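Local coordinates for protein putative laminarinase (Phanerochaete chrysosporium, PDB 2WLQ) that probably hydrolyses laminarin-type beta-glucans as a family 16 glycoside hydrolase, and is held here as a nucleophile-disabled form with glucose units of a bound glucan, at residues C96-A101 against V122-P127; A102-E107 against G114-I119; M130-G135 against S240-N245. The protein carries 1 engineered substitution. All coordinates share one frame; numbering follows the deposited sequence.

Interaction 1 of 3, residues C96-A101 against V122-P127. With BGC (beta-D-glucopyranose), chain C; BGC (beta-D-glucopyranose), chain B.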
loop_
_atom_site.group_PDB
_atom_site.type_symbol
_atom_site.label_atom_id
_atom_site.label_comp_id
_atom_site.label_asym_id
_atom_site.label_seq_id
_atom_site.Cartn_x
_atom_site.Cartn_y
_atom_site.Cartn_z
ATOM N N CYS A 96 -12.839 6.604 9.023
ATOM C CA CYS A 96 -12.384 7.967 8.879
ATOM C C CYS A 96 -11.043 8.141 9.575
ATOM O O CYS A 96 -10.818 7.660 10.680
ATOM C CB CYS A 96 -13.390 8.932 9.501
ATOM S SG CYS A 96 -14.768 9.376 8.372
ATOM N N GLY A 97 -10.157 8.866 8.914
ATOM C CA GLY A 97 -8.822 9.092 9.417
ATOM C C GLY A 97 -7.781 8.056 8.981
ATOM O O GLY A 97 -6.574 8.299 9.150
ATOM N N THR A 98 -8.228 6.924 8.416
ATOM C CA THR A 98 -7.270 5.863 8.059
ATOM C C THR A 98 -6.462 6.198 6.818
ATOM O O THR A 98 -6.979 6.793 5.871
ATOM C CB THR A 98 -7.929 4.479 7.833
ATOM O OG1 THR A 98 -8.931 4.593 6.818
ATOM C CG2 THR A 98 -8.516 3.969 9.130
ATOM N N TRP A 99 -5.217 5.743 6.822
ATOM C CA TRP A 99 -4.317 5.921 5.682
ATOM C C TRP A 99 -3.472 4.639 5.597
ATOM O O TRP A 99 -2.345 4.577 6.118
ATOM C CB TRP A 99 -3.484 7.177 5.904
ATOM C CG TRP A 99 -2.461 7.489 4.843
ATOM C CD1 TRP A 99 -2.260 6.846 3.649
ATOM C CD2 TRP A 99 -1.518 8.571 4.883
ATOM N NE1 TRP A 99 -1.202 7.433 2.969
ATOM C CE2 TRP A 99 -0.739 8.498 3.710
ATOM C CE3 TRP A 99 -1.229 9.565 5.830
ATOM C CZ2 TRP A 99 0.315 9.387 3.454
ATOM C CZ3 TRP A 99 -0.211 10.472 5.552
ATOM C CH2 TRP A 99 0.540 10.380 4.383
ATOM N N PRO A 100 -4.054 3.593 4.970
ATOM C CA PRO A 100 -3.343 2.344 4.802
ATOM C C PRO A 100 -2.472 2.384 3.516
ATOM O O PRO A 100 -2.756 3.123 2.563
ATOM C CB PRO A 100 -4.486 1.331 4.631
ATOM C CG PRO A 100 -5.538 2.088 3.886
ATOM C CD PRO A 100 -5.440 3.523 4.450
ATOM N N ALA A 101 -1.436 1.542 3.479
ATOM C CA ALA A 101 -0.657 1.454 2.253
ATOM C C ALA A 101 0.076 0.124 2.171
ATOM O O ALA A 101 0.476 -0.461 3.195
ATOM C CB ALA A 101 0.348 2.579 2.214
ATOM N N VAL A 122 -6.879 7.393 1.505
ATOM C CA VAL A 122 -7.174 8.027 2.804
ATOM C C VAL A 122 -8.668 8.122 3.017
ATOM O O VAL A 122 -9.436 8.313 2.066
ATOM C CB VAL A 122 -6.581 9.470 2.898
ATOM C CG1 VAL A 122 -5.069 9.389 2.855
ATOM C CG2 VAL A 122 -7.098 10.349 1.772
ATOM N N ASN A 123 -9.073 8.003 4.279
ATOM C CA ASN A 123 -10.424 8.388 4.684
ATOM C C ASN A 123 -11.519 7.715 3.900
ATOM O O ASN A 123 -12.557 8.336 3.620
ATOM C CB ASN A 123 -10.587 9.925 4.609
ATOM C CG ASN A 123 -9.591 10.640 5.486
ATOM O OD1 ASN A 123 -9.327 10.190 6.612
ATOM N ND2 ASN A 123 -9.014 11.739 4.992
ATOM N N ASP A 124 -11.293 6.456 3.531
ATOM C CA ASP A 124 -12.301 5.657 2.827
ATOM C C ASP A 124 -12.619 6.161 1.428
ATOM O O ASP A 124 -13.614 5.739 0.843
ATOM C CB ASP A 124 -13.592 5.518 3.662
ATOM C CG ASP A 124 -13.377 4.759 4.931
ATOM O OD1 ASP A 124 -12.469 3.900 4.973
ATOM O OD2 ASP A 124 -14.164 4.978 5.887
ATOM N N GLN A 125 -11.771 7.021 0.880
ATOM C CA GLN A 125 -12.088 7.593 -0.419
ATOM C C GLN A 125 -11.571 6.728 -1.576
ATOM O O GLN A 125 -10.410 6.831 -1.952
ATOM C CB GLN A 125 -11.546 9.021 -0.514
ATOM C CG GLN A 125 -12.201 9.967 0.497
ATOM C CD GLN A 125 -13.739 9.937 0.436
ATOM O OE1 GLN A 125 -14.342 10.537 -0.466
ATOM N NE2 GLN A 125 -14.378 9.244 1.404
ATOM N N SER A 126 -12.458 5.932 -2.158
ATOM C CA SER A 126 -12.150 5.230 -3.411
ATOM C C SER A 126 -12.015 6.214 -4.556
ATOM O O SER A 126 -12.596 7.303 -4.498
ATOM C CB SER A 126 -13.262 4.244 -3.752
ATOM O OG SER A 126 -13.252 3.174 -2.859
ATOM N N PRO A 127 -11.285 5.854 -5.625
ATOM C CA PRO A 127 -10.573 4.600 -5.867
ATOM C C PRO A 127 -9.141 4.582 -5.318
ATOM O O PRO A 127 -8.629 5.551 -4.755
ATOM C CB PRO A 127 -10.527 4.525 -7.396
ATOM C CG PRO A 127 -10.324 5.988 -7.792
ATOM C CD PRO A 127 -11.185 6.769 -6.793
HETATM C C2 BGC C . 5.235 8.002 0.719
HETATM C C3 BGC C . 5.638 7.496 2.097
HETATM C C4 BGC C . 4.373 6.927 2.726
HETATM C C5 BGC C . 3.925 5.748 1.868
HETATM C C6 BGC C . 2.712 4.986 2.398
HETATM C C1 BGC C . 4.668 6.853 -0.101
HETATM O O1 BGC C . 4.086 7.373 -1.254
HETATM O O2 BGC C . 6.349 8.470 -0.011
HETATM O O3 BGC C . 6.076 8.538 2.946
HETATM O O4 BGC C . 4.637 6.462 4.030
HETATM O O5 BGC C . 3.600 6.250 0.592
HETATM O O6 BGC C . 1.571 5.839 2.562
HETATM C C2 BGC B . 1.622 11.179 0.462
HETATM C C3 BGC B . 1.946 10.032 -0.480
HETATM C C4 BGC B . 0.890 9.790 -1.538
HETATM C C5 BGC B . 0.595 11.081 -2.268
HETATM C C6 BGC B . -0.527 10.899 -3.269
HETATM C C1 BGC B . 1.263 12.406 -0.359
HETATM O O2 BGC B . 2.761 11.352 1.289
HETATM O O3 BGC B . 2.158 8.860 0.262
HETATM O O4 BGC B . 1.400 8.858 -2.501
HETATM O O5 BGC B . 0.257 12.074 -1.299
HETATM O O6 BGC B . -0.626 12.091 -4.033
HETATM O O HOH W 1 -9.016 4.713 3.902
#
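N123 holds the chain twice where strand 98-105 begins, at T98 and at the preceding G97. N123 N donates to T98 O at 2.9 Å, almost straight (165°) and in the carbonyl plane. The side chain, CG anti to its own carbonyl carbon (chi1 -59°), carries OD1 to G97 N at 2.8 Å; this bond is more bent. Beside the backbone pair, V122 CA makes a C-H...O contact of 3.3 Å with T98 O. V122 CG1 lies over one face of the W99 indole, a CH-pi contact 4.0 Å from the centroid of the five-membered ring. The two residues that follow V122, N123 and D124, both have positive phi and form the corners of a type I' turn closed by Q125 N to V122 O. This turn opens the loop joining strands 115-120 and 129-133 of the beta-sandwich. Q125 NE2 donates back to N123 O at 3.0 Å. A water links D124 N to T98 OG1, which also bonds G95 O, while D124 OD1 takes G95 N. N123 ND2 donates to A258 O, so both ends of the amide are bonded and its rotation is fixed. W99 NE1 donates to E120 OE2, and W257 meets the indole edge-to-face.

Interaction 2 of 3, residues A102-E107 against G114-I119. Engineered in segment 114-119: S115 (natural residue Glu). With BGC (beta-D-glucopyranose), chain C; BGC (beta-D-glucopyranose), chain D.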
loop_
_atom_site.group_PDB
_atom_site.type_symbol
_atom_site.label_atom_id
_atom_site.label_comp_id
_atom_site.label_asym_id
_atom_site.label_seq_id
_atom_site.Cartn_x
_atom_site.Cartn_y
_atom_site.Cartn_z
ATOM N N ALA A 102 0.241 -0.332 0.925
ATOM C CA ALA A 102 1.130 -1.453 0.589
ATOM C C ALA A 102 2.016 -0.878 -0.491
ATOM O O ALA A 102 1.521 -0.375 -1.495
ATOM C CB ALA A 102 0.343 -2.630 0.063
ATOM N N TRP A 103 3.324 -0.900 -0.259
ATOM C CA TRP A 103 4.237 -0.138 -1.097
ATOM C C TRP A 103 5.650 -0.654 -1.013
ATOM O O TRP A 103 5.911 -1.609 -0.298
ATOM C CB TRP A 103 4.143 1.332 -0.708
ATOM C CG TRP A 103 4.424 1.667 0.741
ATOM C CD1 TRP A 103 3.708 1.252 1.845
ATOM C CD2 TRP A 103 5.453 2.521 1.227
ATOM N NE1 TRP A 103 4.230 1.821 2.985
ATOM C CE2 TRP A 103 5.315 2.586 2.640
ATOM C CE3 TRP A 103 6.491 3.247 0.613
ATOM C CZ2 TRP A 103 6.153 3.381 3.444
ATOM C CZ3 TRP A 103 7.326 4.039 1.426
ATOM C CH2 TRP A 103 7.157 4.084 2.816
ATOM N N GLU A 104 6.546 -0.061 -1.799
ATOM C CA GLU A 104 7.957 -0.452 -1.788
ATOM C C GLU A 104 8.808 0.796 -1.731
ATOM O O GLU A 104 8.462 1.812 -2.350
ATOM C CB GLU A 104 8.314 -1.237 -3.049
ATOM C CG GLU A 104 7.639 -2.571 -3.138
ATOM C CD GLU A 104 8.202 -3.465 -4.227
ATOM O OE1 GLU A 104 9.068 -2.987 -5.020
ATOM O OE2 GLU A 104 7.745 -4.647 -4.346
ATOM N N THR A 105 9.931 0.705 -1.013
ATOM C CA THR A 105 10.875 1.840 -0.938
ATOM C C THR A 105 12.211 1.418 -0.381
ATOM O O THR A 105 12.340 0.306 0.110
ATOM C CB THR A 105 10.307 2.966 -0.061
ATOM O OG1 THR A 105 11.072 4.163 -0.262
ATOM C CG2 THR A 105 10.331 2.604 1.413
ATOM N N ASP A 106 13.213 2.307 -0.471
ATOM C CA ASP A 106 14.456 2.165 0.306
ATOM C C ASP A 106 14.409 3.335 1.267
ATOM O O ASP A 106 14.648 4.498 0.864
ATOM C CB ASP A 106 15.685 2.230 -0.616
ATOM C CG ASP A 106 17.019 2.181 0.146
ATOM O OD1 ASP A 106 17.021 2.176 1.392
ATOM O OD2 ASP A 106 18.092 2.129 -0.529
ATOM N N GLU A 107 14.055 3.061 2.526
ATOM C CA GLU A 107 13.928 4.144 3.515
ATOM C C GLU A 107 15.236 4.879 3.729
ATOM O O GLU A 107 15.224 6.083 4.010
ATOM C CB GLU A 107 13.429 3.619 4.864
ATOM C CG GLU A 107 12.031 3.026 4.816
ATOM C CD GLU A 107 11.802 2.044 5.929
ATOM O OE1 GLU A 107 12.420 0.960 5.877
ATOM O OE2 GLU A 107 11.026 2.368 6.858
ATOM N N GLY A 114 13.632 5.746 -4.696
ATOM C CA GLY A 114 12.276 5.575 -5.195
ATOM C C GLY A 114 11.309 5.092 -4.129
ATOM O O GLY A 114 11.685 4.505 -3.103
ATOM N N SER A 115 10.031 5.371 -4.358
ATOM C CA SER A 115 8.972 4.591 -3.708
ATOM C C SER A 115 7.850 4.390 -4.719
ATOM O O SER A 115 7.609 5.254 -5.564
ATOM C CB SER A 115 8.455 5.235 -2.431
ATOM O OG SER A 115 7.881 6.493 -2.674
ATOM N N VAL A 116 7.228 3.211 -4.656
ATOM C CA VAL A 116 6.065 2.859 -5.473
ATOM C C VAL A 116 4.954 2.413 -4.538
ATOM O O VAL A 116 5.138 1.469 -3.743
ATOM C CB VAL A 116 6.382 1.751 -6.505
ATOM C CG1 VAL A 116 7.124 0.643 -5.908
ATOM C CG2 VAL A 116 5.124 1.253 -7.164
ATOM N N ASP A 117 3.832 3.130 -4.601
ATOM C CA ASP A 117 2.624 2.814 -3.834
ATOM C C ASP A 117 1.727 1.920 -4.700
ATOM O O ASP A 117 1.345 2.310 -5.804
ATOM C CB ASP A 117 1.885 4.108 -3.463
ATOM C CG ASP A 117 2.602 4.908 -2.381
ATOM O OD1 ASP A 117 2.552 4.493 -1.193
ATOM O OD2 ASP A 117 3.174 5.969 -2.704
ATOM N N ILE A 118 1.432 0.718 -4.219
ATOM C CA ILE A 118 0.615 -0.254 -4.937
ATOM C C ILE A 118 -0.854 -0.122 -4.474
ATOM O O ILE A 118 -1.772 -0.059 -5.290
ATOM C CB ILE A 118 1.137 -1.667 -4.687
ATOM C CG1 ILE A 118 2.597 -1.724 -5.184
ATOM C CG2 ILE A 118 0.243 -2.714 -5.365
ATOM C CD1 ILE A 118 3.371 -2.860 -4.619
ATOM N N ILE A 119 -1.052 -0.089 -3.149
ATOM C CA ILE A 119 -2.355 0.195 -2.564
ATOM C C ILE A 119 -2.174 1.426 -1.678
ATOM O O ILE A 119 -1.286 1.433 -0.810
ATOM C CB ILE A 119 -2.852 -0.984 -1.690
ATOM C CG1 ILE A 119 -2.794 -2.279 -2.478
ATOM C CG2 ILE A 119 -4.278 -0.690 -1.139
ATOM C CD1 ILE A 119 -3.180 -3.531 -1.661
HETATM C C2 BGC C . 5.235 8.002 0.719
HETATM C C3 BGC C . 5.638 7.496 2.097
HETATM C C4 BGC C . 4.373 6.927 2.726
HETATM C C5 BGC C . 3.925 5.748 1.868
HETATM C C6 BGC C . 2.712 4.986 2.398
HETATM C C1 BGC C . 4.668 6.853 -0.101
HETATM O O1 BGC C . 4.086 7.373 -1.254
HETATM O O2 BGC C . 6.349 8.470 -0.011
HETATM O O3 BGC C . 6.076 8.538 2.946
HETATM O O4 BGC C . 4.637 6.462 4.030
HETATM O O5 BGC C . 3.600 6.250 0.592
HETATM O O6 BGC C . 1.571 5.839 2.562
HETATM C C2 BGC D . 7.791 9.960 3.738
HETATM C C3 BGC D . 9.308 10.161 3.874
HETATM C C4 BGC D . 10.029 8.890 4.305
HETATM C C5 BGC D . 9.622 7.734 3.389
HETATM C C6 BGC D . 10.180 6.370 3.792
HETATM C C1 BGC D . 7.499 8.730 2.905
HETATM O O2 BGC D . 7.152 11.087 3.158
HETATM O O3 BGC D . 9.546 11.064 4.931
HETATM O O4 BGC D . 11.426 9.135 4.150
HETATM O O5 BGC D . 8.200 7.615 3.429
HETATM O O6 BGC D . 9.781 6.006 5.100
HETATM O O HOH W 2 14.082 5.667 -1.625
#
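W103 and D117 stand side by side on one face of the hairpin, pointing the same way, with indole and carboxylate planes only 25° apart. W103 CB is 3.6 Å from D117 OD1. The indole is placed by a chi1 of 57°, which puts CG between the backbone N and the carbonyl carbon. The chain C glucose lies over one face of the ring, its C5 3.4 Å above the plane and over the centre; N250 OD1 takes the indole NE1. At the rim, W103 CE3 is 4.1 Å from S115 CB. D117 turns its carboxylate toward the same sugar, but it was modelled in two conformers and its very short approach to the glucose O1 is doubtful. T105 shares this face; with its hydroxyl anti to the backbone N (chi1 -166°), T105 OG1 donates to G114 O at 2.9 Å.

The other face is largely apolar where the strands meet. E104 CB packs on V116 CG1 at 3.6 Å, while the extended E104 chain ends at H83, which bonds its OE2. A102 CB meets I119 CB at 4.0 Å. Antiparallel bonds in both directions join E104 and V116. At the A102 end of the pairing, A102 O accepts from both I118 N and I119 N: a classic beta bulge, with two residues opposite one.

S115 is engineered; the natural Glu gives, with D117 and E120, the ExDxxE signature of family 16, in which the first glutamate is the nucleophile disabled here and the last is probably the acid/base. Strand pairing thus sets this signature beside a tryptophan that bears the sugar, the arrangement of a family 16 active-site cleft.

Interaction 3 of 3, residues M130-G135 against S240-N245. With BGC (beta-D-glucopyranose), chain B; BGC (beta-D-glucopyranose), chain C.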
loop_
_atom_site.group_PDB
_atom_site.type_symbol
_atom_site.label_atom_id
_atom_site.label_comp_id
_atom_site.label_asym_id
_atom_site.label_seq_id
_atom_site.Cartn_x
_atom_site.Cartn_y
_atom_site.Cartn_z
ATOM N N MET A 130 -2.179 4.609 -7.254
ATOM C CA MET A 130 -0.883 3.966 -7.444
ATOM C C MET A 130 0.046 5.081 -7.868
ATOM O O MET A 130 -0.250 5.763 -8.838
ATOM C CB MET A 130 -1.008 2.896 -8.539
ATOM C CG MET A 130 -1.888 1.735 -8.062
ATOM S SD MET A 130 -3.090 1.072 -9.260
ATOM C CE MET A 130 -4.129 2.527 -9.488
ATOM N N THR A 131 1.144 5.263 -7.141
ATOM C CA THR A 131 1.942 6.491 -7.238
ATOM C C THR A 131 3.415 6.208 -7.098
ATOM O O THR A 131 3.813 5.401 -6.263
ATOM C CB THR A 131 1.534 7.450 -6.126
ATOM O OG1 THR A 131 0.103 7.550 -6.113
ATOM C CG2 THR A 131 2.140 8.836 -6.354
ATOM N N LEU A 132 4.229 6.906 -7.886
ATOM C CA LEU A 132 5.680 6.893 -7.646
ATOM C C LEU A 132 6.132 8.206 -7.051
ATOM O O LEU A 132 5.577 9.276 -7.363
ATOM C CB LEU A 132 6.467 6.706 -8.939
ATOM C CG LEU A 132 6.052 5.627 -9.911
ATOM C CD1 LEU A 132 7.062 5.552 -11.070
ATOM C CD2 LEU A 132 5.894 4.302 -9.225
ATOM N N HIS A 133 7.139 8.105 -6.201
ATOM C CA HIS A 133 7.859 9.296 -5.664
ATOM C C HIS A 133 9.332 9.097 -5.939
ATOM O O HIS A 133 9.885 8.036 -5.616
ATOM C CB HIS A 133 7.640 9.436 -4.148
ATOM C CG HIS A 133 6.224 9.763 -3.774
ATOM N ND1 HIS A 133 5.800 11.040 -3.456
ATOM C CD2 HIS A 133 5.135 8.973 -3.692
ATOM C CE1 HIS A 133 4.501 11.013 -3.202
ATOM N NE2 HIS A 133 4.072 9.769 -3.326
ATOM N N THR A 134 9.959 10.085 -6.586
ATOM C CA THR A 134 11.371 9.970 -6.960
ATOM C C THR A 134 12.084 11.288 -6.676
ATOM O O THR A 134 11.462 12.268 -6.263
ATOM C CB THR A 134 11.525 9.686 -8.474
ATOM O OG1 THR A 134 11.067 10.818 -9.225
ATOM C CG2 THR A 134 10.714 8.467 -8.922
ATOM N N GLY A 135 13.399 11.283 -6.940
ATOM C CA GLY A 135 14.186 12.534 -7.061
ATOM C C GLY A 135 13.961 13.191 -8.416
ATOM O O GLY A 135 13.011 12.880 -9.140
ATOM N N SER A 240 17.264 4.072 -12.863
ATOM C CA SER A 240 18.193 5.001 -12.218
ATOM C C SER A 240 17.538 5.778 -11.063
ATOM O O SER A 240 18.230 6.466 -10.298
ATOM C CB SER A 240 18.877 5.933 -13.227
ATOM O OG SER A 240 18.056 7.036 -13.527
ATOM N N HIS A 241 16.218 5.652 -10.914
ATOM C CA HIS A 241 15.491 6.324 -9.839
ATOM C C HIS A 241 15.044 5.367 -8.761
ATOM O O HIS A 241 14.496 5.806 -7.742
ATOM C CB HIS A 241 14.290 7.096 -10.392
ATOM C CG HIS A 241 14.679 8.277 -11.222
ATOM N ND1 HIS A 241 14.739 9.568 -10.733
ATOM C CD2 HIS A 241 15.090 8.342 -12.509
ATOM C CE1 HIS A 241 15.145 10.375 -11.703
ATOM N NE2 HIS A 241 15.358 9.659 -12.790
ATOM N N PHE A 242 15.256 4.074 -8.984
ATOM C CA PHE A 242 14.819 3.046 -8.014
ATOM C C PHE A 242 15.990 2.193 -7.703
ATOM O O PHE A 242 16.711 1.769 -8.614
ATOM C CB PHE A 242 13.680 2.164 -8.561
ATOM C CG PHE A 242 12.363 2.827 -8.491
ATOM C CD1 PHE A 242 11.997 3.758 -9.472
ATOM C CD2 PHE A 242 11.529 2.611 -7.390
ATOM C CE1 PHE A 242 10.770 4.449 -9.358
ATOM C CE2 PHE A 242 10.320 3.267 -7.281
ATOM C CZ PHE A 242 9.939 4.185 -8.260
ATOM N N ASP A 243 16.205 1.924 -6.432
ATOM C CA ASP A 243 17.200 0.893 -6.193
ATOM C C ASP A 243 16.540 -0.306 -5.541
ATOM O O ASP A 243 15.363 -0.559 -5.818
ATOM C CB ASP A 243 18.448 1.430 -5.538
ATOM C CG ASP A 243 18.141 2.237 -4.353
ATOM O OD1 ASP A 243 17.203 1.829 -3.636
ATOM O OD2 ASP A 243 18.829 3.262 -4.187
ATOM N N ALA A 244 17.265 -1.108 -4.780
ATOM C CA ALA A 244 16.699 -2.309 -4.200
ATOM C C ALA A 244 15.756 -1.854 -3.095
ATOM O O ALA A 244 16.138 -1.097 -2.227
ATOM C CB ALA A 244 17.822 -3.188 -3.656
ATOM N N ASN A 245 14.507 -2.308 -3.157
ATOM C CA ASN A 245 13.460 -1.808 -2.271
ATOM C C ASN A 245 12.902 -2.927 -1.408
ATOM O O ASN A 245 12.811 -4.083 -1.856
ATOM C CB ASN A 245 12.315 -1.243 -3.107
ATOM C CG ASN A 245 12.566 0.167 -3.634
ATOM O OD1 ASN A 245 13.626 0.767 -3.438
ATOM N ND2 ASN A 245 11.567 0.695 -4.291
HETATM C C2 BGC B . 1.622 11.179 0.462
HETATM C C3 BGC B . 1.946 10.032 -0.480
HETATM C C4 BGC B . 0.890 9.790 -1.538
HETATM C C5 BGC B . 0.595 11.081 -2.268
HETATM C C6 BGC B . -0.527 10.899 -3.269
HETATM C C1 BGC B . 1.263 12.406 -0.359
HETATM O O2 BGC B . 2.761 11.352 1.289
HETATM O O3 BGC B . 2.158 8.860 0.262
HETATM O O4 BGC B . 1.400 8.858 -2.501
HETATM O O5 BGC B . 0.257 12.074 -1.299
HETATM O O6 BGC B . -0.626 12.091 -4.033
HETATM C C2 BGC C . 5.235 8.002 0.719
HETATM C C3 BGC C . 5.638 7.496 2.097
HETATM C C4 BGC C . 4.373 6.927 2.726
HETATM C C5 BGC C . 3.925 5.748 1.868
HETATM C C6 BGC C . 2.712 4.986 2.398
HETATM C C1 BGC C . 4.668 6.853 -0.101
HETATM O O1 BGC C . 4.086 7.373 -1.254
HETATM O O2 BGC C . 6.349 8.470 -0.011
HETATM O O3 BGC C . 6.076 8.538 2.946
HETATM O O4 BGC C . 4.637 6.462 4.030
HETATM O O5 BGC C . 3.600 6.250 0.592
HETATM O O6 BGC C . 1.571 5.839 2.562
HETATM O O HOH W 3 14.610 8.668 -7.380
#
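The backbones come nearest at T134 and H241, CA to CA 6.2 Å, where the end of strand 129-133 passes the end of the short helix 238-241 without a direct hydrogen bond between them. A water fills that role: G135 N donates to it at 2.9 Å, and it lies 2.9 Å from H241 O, to which it probably donates. Its link to H241 ND1 is weak.

The side-chain contact is van der Waals packing. F242 is the central piece: its CB starts off to one side of the strand, and a chi1 of -79° brings the ring nearer to it. T134 CG2 approaches F242 CE1 at 4.0 Å, the two side chains crossing at about a right angle. L132, also perpendicular to F242, brings CD2 to within 4.2 Å of F242 CZ. H241 crosses T134 obliquely, with its ND1 3.9 Å from T134 CB. The T134 hydroxyl is occupied within its own segment: OG1 donates to G135 O at 2.8 Å, in the carbonyl plane and on a lone pair. Both L132 and F242 also touch I196 of strand 195-202, so the contact continues onto the second sheet.

The side chain of H133 points away from the 240-245 segment and serves the ligand. Its NE2 donates to O4 of the chain B glucose at 2.9 Å, a nearly straight bond (168°). O2 of the chain C glucose lies above one face of the same imidazole, offset toward the rim. The strand and the residue after it thus have two sides, as expected of a beta-sandwich glycosidase: L132 packs toward the second sheet and T134 toward the 240-245 segment, while H133 lines the sugar-binding cleft.

All three contacts reach one mixed sheet of the sandwich. Interaction 2 is the most deeply buried, only D106 being partly exposed; C96 and D124 of interaction 1 and G135 and H241 of interaction 3 lie nearer the surface. Interactions 1 and 2 share strand 98-105: interaction 2 pairs it with strand 115-120, while interaction 1 pins its beginning to the loop beyond that strand. Strand 129-133 of interaction 3 pairs with strand 115-120 in turn. Interaction 2 is a backbone ladder, interaction 1 a turn held by an asparagine and a CH-pi contact, and interaction 3, its centre about 14 Å from the centre of the chain, van der Waals packing with a water bridge. The chain C glucose touches all three.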